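Local coordinates for protein toxin Tse2 (Pseudomonas aeruginosa, PDB 5AKO) that is secreted by the H1 type VI secretion system into recipient cells, where it likely acts as a NAD-dependent cytotoxin against both bacteria and eukaryotes, at residues P64-T69 against D162-N167; T100-R105 against Y144-A149. All blocks are in the same frame, centred on the assembly; numbering follows the deposited sequence.

Contact 1. Residues P64-T69 against D162-N167; sequences PLLHPT and DNFVRN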
ATOM      1  N   PRO C  64     -10.697 -26.214 -15.543  1.00 42.27           N
ATOM      2  CA  PRO C  64      -9.859 -25.765 -14.428  1.00 40.92           C
ATOM      3  C   PRO C  64     -10.539 -24.668 -13.616  1.00 36.45           C
ATOM      4  O   PRO C  64     -10.009 -23.583 -13.473  1.00 30.42           O
ATOM      5  CB  PRO C  64      -8.589 -25.269 -15.136  1.00 42.02           C
ATOM      6  CG  PRO C  64      -9.080 -24.808 -16.453  1.00 41.44           C
ATOM      7  CD  PRO C  64     -10.130 -25.803 -16.833  1.00 43.46           C
ATOM      8  N   LEU C  65     -11.719 -24.984 -13.077  1.00 36.20           N
ATOM      9  CA  LEU C  65     -12.630 -23.957 -12.556  1.00 34.52           C
ATOM     10  C   LEU C  65     -12.141 -23.287 -11.275  1.00 31.04           C
ATOM     11  O   LEU C  65     -12.490 -22.161 -10.985  1.00 32.79           O
ATOM     12  CB  LEU C  65     -14.014 -24.577 -12.342  1.00 33.45           C
ATOM     13  CG  LEU C  65     -14.815 -24.950 -13.615  1.00 35.38           C
ATOM     14  CD1 LEU C  65     -16.173 -25.485 -13.225  1.00 35.36           C
ATOM     15  CD2 LEU C  65     -15.013 -23.761 -14.535  1.00 37.31           C
ATOM     16  N   LEU C  66     -11.395 -24.027 -10.491  1.00 28.92           N
ATOM     17  CA  LEU C  66     -10.857 -23.557  -9.255  1.00 30.15           C
ATOM     18  C   LEU C  66      -9.339 -23.347  -9.353  1.00 31.97           C
ATOM     19  O   LEU C  66      -8.652 -23.346  -8.339  1.00 32.70           O
ATOM     20  CB  LEU C  66     -11.139 -24.599  -8.165  1.00 30.15           C
ATOM     21  CG  LEU C  66     -12.588 -24.983  -7.917  1.00 28.34           C
ATOM     22  CD1 LEU C  66     -12.692 -26.108  -6.899  1.00 30.68           C
ATOM     23  CD2 LEU C  66     -13.414 -23.839  -7.443  1.00 28.21           C
ATOM     24  N   HIS C  67      -8.823 -23.197 -10.564  1.00 33.26           N
ATOM     25  CA  HIS C  67      -7.433 -22.841 -10.749  1.00 36.16           C
ATOM     26  C   HIS C  67      -7.301 -21.358 -10.544  1.00 30.16           C
ATOM     27  O   HIS C  67      -8.094 -20.591 -11.078  1.00 37.35           O
ATOM     28  CB  HIS C  67      -6.941 -23.170 -12.174  1.00 36.02           C
ATOM     29  CG  HIS C  67      -6.697 -24.619 -12.409  1.00 38.55           C
ATOM     30  ND1 HIS C  67      -5.797 -25.074 -13.343  1.00 44.55           N
ATOM     31  CD2 HIS C  67      -7.258 -25.720 -11.861  1.00 41.47           C
ATOM     32  CE1 HIS C  67      -5.788 -26.396 -13.335  1.00 48.54           C
ATOM     33  NE2 HIS C  67      -6.665 -26.814 -12.438  1.00 42.97           N
ATOM     34  N   PRO C  68      -6.307 -20.939  -9.790  1.00 29.52           N
ATOM     35  CA  PRO C  68      -6.038 -19.520  -9.677  1.00 32.87           C
ATOM     36  C   PRO C  68      -5.156 -19.078 -10.825  1.00 33.68           C
ATOM     37  O   PRO C  68      -4.401 -19.899 -11.333  1.00 36.12           O
ATOM     38  CB  PRO C  68      -5.204 -19.438  -8.405  1.00 31.70           C
ATOM     39  CG  PRO C  68      -4.467 -20.730  -8.357  1.00 29.54           C
ATOM     40  CD  PRO C  68      -5.442 -21.725  -8.881  1.00 32.24           C
ATOM     41  N   THR C  69      -5.208 -17.794 -11.180  1.00 32.59           N
ATOM     42  CA  THR C  69      -4.200 -17.212 -12.057  1.00 31.18           C
ATOM     43  C   THR C  69      -2.828 -17.377 -11.387  1.00 34.24           C
ATOM     44  O   THR C  69      -2.661 -17.157 -10.155  1.00 30.79           O
ATOM     45  CB  THR C  69      -4.428 -15.694 -12.335  1.00 31.08           C
ATOM     46  OG1 THR C  69      -4.384 -14.971 -11.092  1.00 31.78           O
ATOM     47  CG2 THR C  69      -5.764 -15.427 -13.036  1.00 30.11           C
ATOM     48  N   ASP C 162      -8.380 -29.863  -9.542  1.00 33.17           N
ATOM     49  CA  ASP C 162      -9.237 -30.722 -10.367  1.00 38.30           C
ATOM     50  C   ASP C 162     -10.047 -31.760  -9.543  1.00 37.03           C
ATOM     51  O   ASP C 162     -11.269 -31.879  -9.693  1.00 32.60           O
ATOM     52  CB  ASP C 162      -8.410 -31.348 -11.497  1.00 43.72           C
ATOM     53  CG  ASP C 162      -7.978 -30.294 -12.550  1.00 52.05           C
ATOM     54  OD1 ASP C 162      -8.664 -29.235 -12.667  1.00 54.80           O
ATOM     55  OD2 ASP C 162      -6.949 -30.505 -13.232  1.00 54.79           O
ATOM     56  N   ASN C 163      -9.388 -32.466  -8.630  1.00 36.00           N
ATOM     57  CA  ASN C 163     -10.119 -33.346  -7.742  1.00 35.38           C
ATOM     58  C   ASN C 163     -11.118 -32.635  -6.871  1.00 34.44           C
ATOM     59  O   ASN C 163     -12.138 -33.206  -6.536  1.00 39.03           O
ATOM     60  CB  ASN C 163      -9.178 -34.155  -6.861  1.00 40.16           C
ATOM     61  CG  ASN C 163      -8.385 -35.170  -7.654  1.00 38.76           C
ATOM     62  OD1 ASN C 163      -8.710 -35.466  -8.801  1.00 42.07           O
ATOM     63  ND2 ASN C 163      -7.337 -35.670  -7.071  1.00 37.89           N
ATOM     64  N   PHE C 164     -10.847 -31.383  -6.515  1.00 34.52           N
ATOM     65  CA  PHE C 164     -11.796 -30.615  -5.735  1.00 32.04           C
ATOM     66  C   PHE C 164     -13.067 -30.334  -6.540  1.00 31.85           C
ATOM     67  O   PHE C 164     -14.176 -30.353  -6.003  1.00 34.27           O
ATOM     68  CB  PHE C 164     -11.178 -29.287  -5.273  1.00 32.87           C
ATOM     69  CG  PHE C 164     -11.815 -28.694  -4.014  1.00 28.87           C
ATOM     70  CD1 PHE C 164     -12.943 -29.221  -3.450  1.00 27.66           C
ATOM     71  CD2 PHE C 164     -11.235 -27.638  -3.389  1.00 27.78           C
ATOM     72  CE1 PHE C 164     -13.493 -28.662  -2.323  1.00 27.16           C
ATOM     73  CE2 PHE C 164     -11.762 -27.108  -2.227  1.00 28.68           C
ATOM     74  CZ  PHE C 164     -12.914 -27.610  -1.711  1.00 27.07           C
ATOM     75  N   VAL C 165     -12.918 -30.020  -7.813  1.00 32.86           N
ATOM     76  CA  VAL C 165     -14.076 -29.850  -8.698  1.00 30.99           C
ATOM     77  C   VAL C 165     -14.906 -31.129  -8.737  1.00 32.98           C
ATOM     78  O   VAL C 165     -16.126 -31.093  -8.586  1.00 34.04           O
ATOM     79  CB  VAL C 165     -13.640 -29.523 -10.132  1.00 32.04           C
ATOM     80  CG1 VAL C 165     -14.822 -29.585 -11.081  1.00 32.19           C
ATOM     81  CG2 VAL C 165     -12.972 -28.153 -10.200  1.00 32.80           C
ATOM     82  N   ARG C 166     -14.235 -32.259  -8.910  1.00 34.70           N
ATOM     83  CA  ARG C 166     -14.911 -33.548  -9.022  1.00 36.29           C
ATOM     84  C   ARG C 166     -15.621 -33.890  -7.722  1.00 37.41           C
ATOM     85  O   ARG C 166     -16.732 -34.384  -7.759  1.00 43.59           O
ATOM     86  CB  ARG C 166     -13.897 -34.663  -9.322  1.00 37.40           C
ATOM     87  CG  ARG C 166     -13.180 -34.560 -10.661  1.00 38.89           C
ATOM     88  CD  ARG C 166     -12.268 -35.774 -10.807  1.00 40.00           C
ATOM     89  NE  ARG C 166     -11.281 -35.614 -11.852  1.00 39.64           N
ATOM     90  CZ  ARG C 166     -11.425 -35.988 -13.121  1.00 47.35           C
ATOM     91  NH1 ARG C 166     -12.547 -36.538 -13.565  1.00 51.30           N
ATOM     92  NH2 ARG C 166     -10.434 -35.783 -13.988  1.00 50.39           N
ATOM     93  N   ASN C 167     -14.987 -33.625  -6.576  1.00 37.73           N
ATOM     94  CA  ASN C 167     -15.627 -33.887  -5.274  1.00 36.41           C
ATOM     95  C   ASN C 167     -16.891 -33.074  -5.141  1.00 35.28           C
ATOM     96  O   ASN C 167     -17.908 -33.554  -4.580  1.00 30.78           O
ATOM     97  CB  ASN C 167     -14.695 -33.565  -4.102  1.00 36.42           C
ATOM     98  CG  ASN C 167     -13.478 -34.459  -4.056  1.00 34.22           C
ATOM     99  OD1 ASN C 167     -13.335 -35.377  -4.856  1.00 32.57           O
ATOM    100  ND2 ASN C 167     -12.558 -34.149  -3.149  1.00 37.93           N
TER
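The imidazole of His67 lies obliquely across the carboxylate of Asp162, with the two planes 27° apart. One face of the His67 ring carries Pro64, whose CB sits 3.3 Å above the ring plane, over its centre. On the Asp162 side NE2 is the working atom: it donates to OD1 of Asp162 over 3.1 Å, but the bond is weak, with OD1 oblique to the ring and an angle of just 134° at the hydrogen. OD2 of Asp162 stays farther from NE2, at 3.8 Å. The phenyl ring of Phe164 is also met obliquely, by CD1 of Leu66, which comes 3.9 Å from CB of Phe164 at the root of the ring.

Leu66 and His67 are brought to the helix by a type I beta turn from Pro64 to His67, closed by His67 N to Pro64 O at 3.2 Å. The turn belongs to the long connection after strand 33-37 and docks on helix 154-176 near the chain's centre, within the region assigned to the Tse2 ADP-ribosyltransferase family. Leu66 sets its CB toward the helix, and its side chain crosses that of Phe164 at about a right angle. Its CD1 also touches CG2 of Val165 at 3.9 Å; with CG1 anti to the backbone N (chi1 170°), Val165 turns CG2 onto the turn, where it also reaches CB of Leu65 at 4.3 Å. Strand 114-118 adds to this apolar layer, Phe116 packing on Leu65 and Val165, Ile118 on Leu66 and Phe164.

Contact 2. Residues T100-R105 against Y144-A149; sequences TSVFDR and YTIMPA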
ATOM      1  N   THR C 100      -7.291 -19.531  -4.676  1.00 25.64           N
ATOM      2  CA  THR C 100      -8.472 -19.362  -5.461  1.00 27.82           C
ATOM      3  C   THR C 100      -9.582 -18.744  -4.603  1.00 27.53           C
ATOM      4  O   THR C 100      -9.891 -19.269  -3.551  1.00 26.03           O
ATOM      5  CB  THR C 100      -8.993 -20.712  -5.976  1.00 30.74           C
ATOM      6  OG1 THR C 100      -7.993 -21.337  -6.784  1.00 35.28           O
ATOM      7  CG2 THR C 100     -10.233 -20.512  -6.803  1.00 30.81           C
ATOM      8  N   SER C 101     -10.214 -17.694  -5.119  1.00 30.58           N
ATOM      9  CA  SER C 101     -11.289 -16.972  -4.446  1.00 31.32           C
ATOM     10  C   SER C 101     -12.631 -17.618  -4.621  1.00 30.42           C
ATOM     11  O   SER C 101     -13.051 -17.875  -5.754  1.00 35.16           O
ATOM     12  CB  SER C 101     -11.402 -15.558  -4.981  1.00 31.79           C
ATOM     13  OG  SER C 101     -10.301 -14.755  -4.559  1.00 36.30           O
ATOM     14  N   VAL C 102     -13.315 -17.860  -3.494  1.00 28.54           N
ATOM     15  CA  VAL C 102     -14.726 -18.199  -3.514  1.00 25.16           C
ATOM     16  C   VAL C 102     -15.468 -17.417  -2.436  1.00 26.56           C
ATOM     17  O   VAL C 102     -14.831 -16.845  -1.558  1.00 27.56           O
ATOM     18  CB  VAL C 102     -14.946 -19.689  -3.330  1.00 25.91           C
ATOM     19  CG1 VAL C 102     -14.407 -20.449  -4.516  1.00 24.64           C
ATOM     20  CG2 VAL C 102     -14.331 -20.180  -2.036  1.00 26.19           C
ATOM     21  N   PHE C 103     -16.801 -17.391  -2.496  1.00 25.36           N
ATOM     22  CA  PHE C 103     -17.601 -16.635  -1.539  1.00 25.89           C
ATOM     23  C   PHE C 103     -18.714 -17.528  -1.004  1.00 29.40           C
ATOM     24  O   PHE C 103     -18.968 -18.606  -1.542  1.00 24.37           O
ATOM     25  CB  PHE C 103     -18.238 -15.459  -2.235  1.00 26.27           C
ATOM     26  CG  PHE C 103     -17.265 -14.459  -2.718  1.00 26.29           C
ATOM     27  CD1 PHE C 103     -16.765 -13.498  -1.858  1.00 25.73           C
ATOM     28  CD2 PHE C 103     -16.810 -14.504  -4.009  1.00 28.13           C
ATOM     29  CE1 PHE C 103     -15.851 -12.566  -2.284  1.00 26.51           C
ATOM     30  CE2 PHE C 103     -15.915 -13.555  -4.458  1.00 27.51           C
ATOM     31  CZ  PHE C 103     -15.438 -12.587  -3.585  1.00 27.36           C
ATOM     32  N   ASP C 104     -19.414 -17.024   0.004  1.00 30.06           N
ATOM     33  CA  ASP C 104     -20.467 -17.781   0.685  1.00 32.39           C
ATOM     34  C   ASP C 104     -21.880 -17.406   0.206  1.00 32.74           C
ATOM     35  O   ASP C 104     -22.870 -17.752   0.844  1.00 28.55           O
ATOM     36  CB  ASP C 104     -20.339 -17.608   2.225  1.00 32.47           C
ATOM     37  CG  ASP C 104     -20.659 -16.180   2.700  1.00 35.63           C
ATOM     38  OD1 ASP C 104     -20.604 -15.203   1.881  1.00 38.15           O
ATOM     39  OD2 ASP C 104     -20.940 -16.027   3.917  1.00 40.77           O
ATOM     40  N   ARG C 105     -21.978 -16.678  -0.890  1.00 35.53           N
ATOM     41  CA  ARG C 105     -23.265 -16.568  -1.563  1.00 39.73           C
ATOM     42  C   ARG C 105     -23.025 -16.422  -3.047  1.00 41.59           C
ATOM     43  O   ARG C 105     -21.880 -16.223  -3.469  1.00 36.72           O
ATOM     44  CB  ARG C 105     -24.097 -15.403  -1.017  1.00 40.00           C
ATOM     45  CG  ARG C 105     -23.622 -14.044  -1.448  1.00 42.63           C
ATOM     46  CD  ARG C 105     -24.491 -12.916  -0.893  1.00 44.07           C
ATOM     47  NE  ARG C 105     -23.898 -11.625  -1.269  1.00 44.10           N
ATOM     48  CZ  ARG C 105     -24.021 -11.035  -2.466  1.00 45.04           C
ATOM     49  NH1 ARG C 105     -24.718 -11.606  -3.445  1.00 42.54           N
ATOM     50  NH2 ARG C 105     -23.441  -9.853  -2.682  1.00 42.30           N
ATOM     51  N   TYR C 144     -13.365 -16.464   0.900  1.00 26.74           N
ATOM     52  CA  TYR C 144     -12.622 -17.628   1.309  1.00 24.93           C
ATOM     53  C   TYR C 144     -11.547 -17.946   0.274  1.00 31.53           C
ATOM     54  O   TYR C 144     -11.703 -17.593  -0.904  1.00 28.89           O
ATOM     55  CB  TYR C 144     -13.537 -18.826   1.440  1.00 25.14           C
ATOM     56  CG  TYR C 144     -14.510 -18.848   2.634  1.00 27.80           C
ATOM     57  CD1 TYR C 144     -15.664 -18.113   2.619  1.00 29.72           C
ATOM     58  CD2 TYR C 144     -14.284 -19.653   3.721  1.00 28.61           C
ATOM     59  CE1 TYR C 144     -16.555 -18.144   3.676  1.00 31.28           C
ATOM     60  CE2 TYR C 144     -15.146 -19.717   4.778  1.00 27.54           C
ATOM     61  CZ  TYR C 144     -16.283 -18.934   4.767  1.00 30.53           C
ATOM     62  OH  TYR C 144     -17.188 -18.954   5.809  1.00 28.55           O
ATOM     63  N   THR C 145     -10.461 -18.628   0.696  1.00 30.98           N
ATOM     64  CA  THR C 145      -9.366 -18.923  -0.209  1.00 27.79           C
ATOM     65  C   THR C 145      -8.991 -20.381  -0.125  1.00 27.60           C
ATOM     66  O   THR C 145      -8.737 -20.898   0.943  1.00 27.14           O
ATOM     67  CB  THR C 145      -8.127 -18.070   0.118  1.00 29.31           C
ATOM     68  OG1 THR C 145      -8.498 -16.695   0.089  1.00 28.88           O
ATOM     69  CG2 THR C 145      -6.986 -18.295  -0.920  1.00 27.61           C
ATOM     70  N   ILE C 146      -9.049 -21.049  -1.261  1.00 27.03           N
ATOM     71  CA  ILE C 146      -8.594 -22.411  -1.378  1.00 25.52           C
ATOM     72  C   ILE C 146      -7.098 -22.314  -1.668  1.00 27.09           C
ATOM     73  O   ILE C 146      -6.708 -21.651  -2.619  1.00 25.05           O
ATOM     74  CB  ILE C 146      -9.217 -23.101  -2.574  1.00 26.44           C
ATOM     75  CG1 ILE C 146     -10.749 -23.044  -2.522  1.00 29.60           C
ATOM     76  CG2 ILE C 146      -8.747 -24.535  -2.613  1.00 27.94           C
ATOM     77  CD1 ILE C 146     -11.476 -23.477  -3.786  1.00 25.97           C
ATOM     78  N   MET C 147      -6.269 -22.986  -0.880  1.00 26.10           N
ATOM     79  CA  MET C 147      -4.848 -22.757  -0.918  1.00 28.36           C
ATOM     80  C   MET C 147      -4.117 -24.092  -0.607  1.00 29.70           C
ATOM     81  O   MET C 147      -4.699 -25.026  -0.096  1.00 29.68           O
ATOM     82  CB  MET C 147      -4.422 -21.607   0.050  1.00 29.70           C
ATOM     83  CG  MET C 147      -4.439 -22.059   1.499  1.00 31.71           C
ATOM     84  SD  MET C 147      -3.983 -20.840   2.682  1.00 34.02           S
ATOM     85  CE  MET C 147      -4.832 -19.343   2.178  1.00 32.52           C
ATOM     86  N   PRO C 148      -2.842 -24.190  -0.956  1.00 32.53           N
ATOM     87  CA  PRO C 148      -2.109 -25.381  -0.537  1.00 35.87           C
ATOM     88  C   PRO C 148      -1.907 -25.469   1.002  1.00 35.05           C
ATOM     89  O   PRO C 148      -1.735 -24.459   1.684  1.00 31.30           O
ATOM     90  CB  PRO C 148      -0.758 -25.243  -1.269  1.00 33.86           C
ATOM     91  CG  PRO C 148      -0.666 -23.801  -1.653  1.00 35.37           C
ATOM     92  CD  PRO C 148      -2.080 -23.379  -1.918  1.00 34.05           C
ATOM     93  N   ALA C 149      -1.959 -26.683   1.528  1.00 32.70           N
ATOM     94  CA  ALA C 149      -1.764 -26.880   2.966  1.00 33.03           C
ATOM     95  C   ALA C 149      -0.292 -27.101   3.264  1.00 30.59           C
ATOM     96  O   ALA C 149       0.109 -27.080   4.407  1.00 30.73           O
ATOM     97  CB  ALA C 149      -2.588 -28.068   3.462  1.00 29.90           C
TER
HETATM   98  O   HOH W   1      -5.501 -22.067  -5.361  1.00 34.82           O
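Val102 and Tyr144 meet in an antiparallel hydrogen-bonded pair, in the tight part of this contact. Tyr144 N donates to Val102 O at 2.9 Å, and Val102 N returns an almost straight bond, 174° at the hydrogen, to Tyr144 O. Beside the backbone, CG2 of Val102 lies 3.8 Å from CB of Tyr144, the two side chains crossing at about a right angle. Thr100 and Ile146 form the next hydrogen-bonded pair, joined both ways at 3.0 Å between Thr100 N and Ile146 O and between Ile146 N and Thr100 O. A water bridges this tight end, donating to Thr100 OG1 and to Ile146 O; Thr100 OG1 is also hydrogen-bonded to the backbone oxygen of Leu66. Between the two pairs Ser101 and Thr145 form the non-hydrogen-bonded pair, and CA of Thr145 makes a CA-H...O contact with Thr100 O.

Strand 100-103 borders the four-stranded antiparallel sheet within this chain, next to 141-148. Val102, Thr100, Tyr144 and Ile146 share one face, with Leu33 and Arg35 packing on it; Ser101 and Thr145 occupy the other, their hydroxyls bonded to His143 and Asp133. An apolar side chain of a neighbouring chain packs on Ser101 and Phe103.

The loose end lies past the strand, where partly exposed Asp104 approaches Tyr144 with CB alone, 4.1 Å from CE1, while its OD1 is engaged by Thr142 N.

Contact 1 and contact 2 have centres about 11 Å apart, each about 6 Å from the centre of the chain. Along the sequence the order is 64-69, 100-105, 144-149, 162-167, so both strands of contact 2 come between the two halves of contact 1, and strand 141-148 leads on to helix 154-176. The two meet directly: Leu66 O and Thr100 OG1 are 2.6 Å apart, and Phe164 CE2 packs 4.0 Å from Ile146 CD1. The edge strand, the turn and the C-terminal helix so pack against one another within the ADP-ribosyltransferase family region, and Arg35 reaches both contacts, bonding to the backbone oxygens of Leu65 and Ser101.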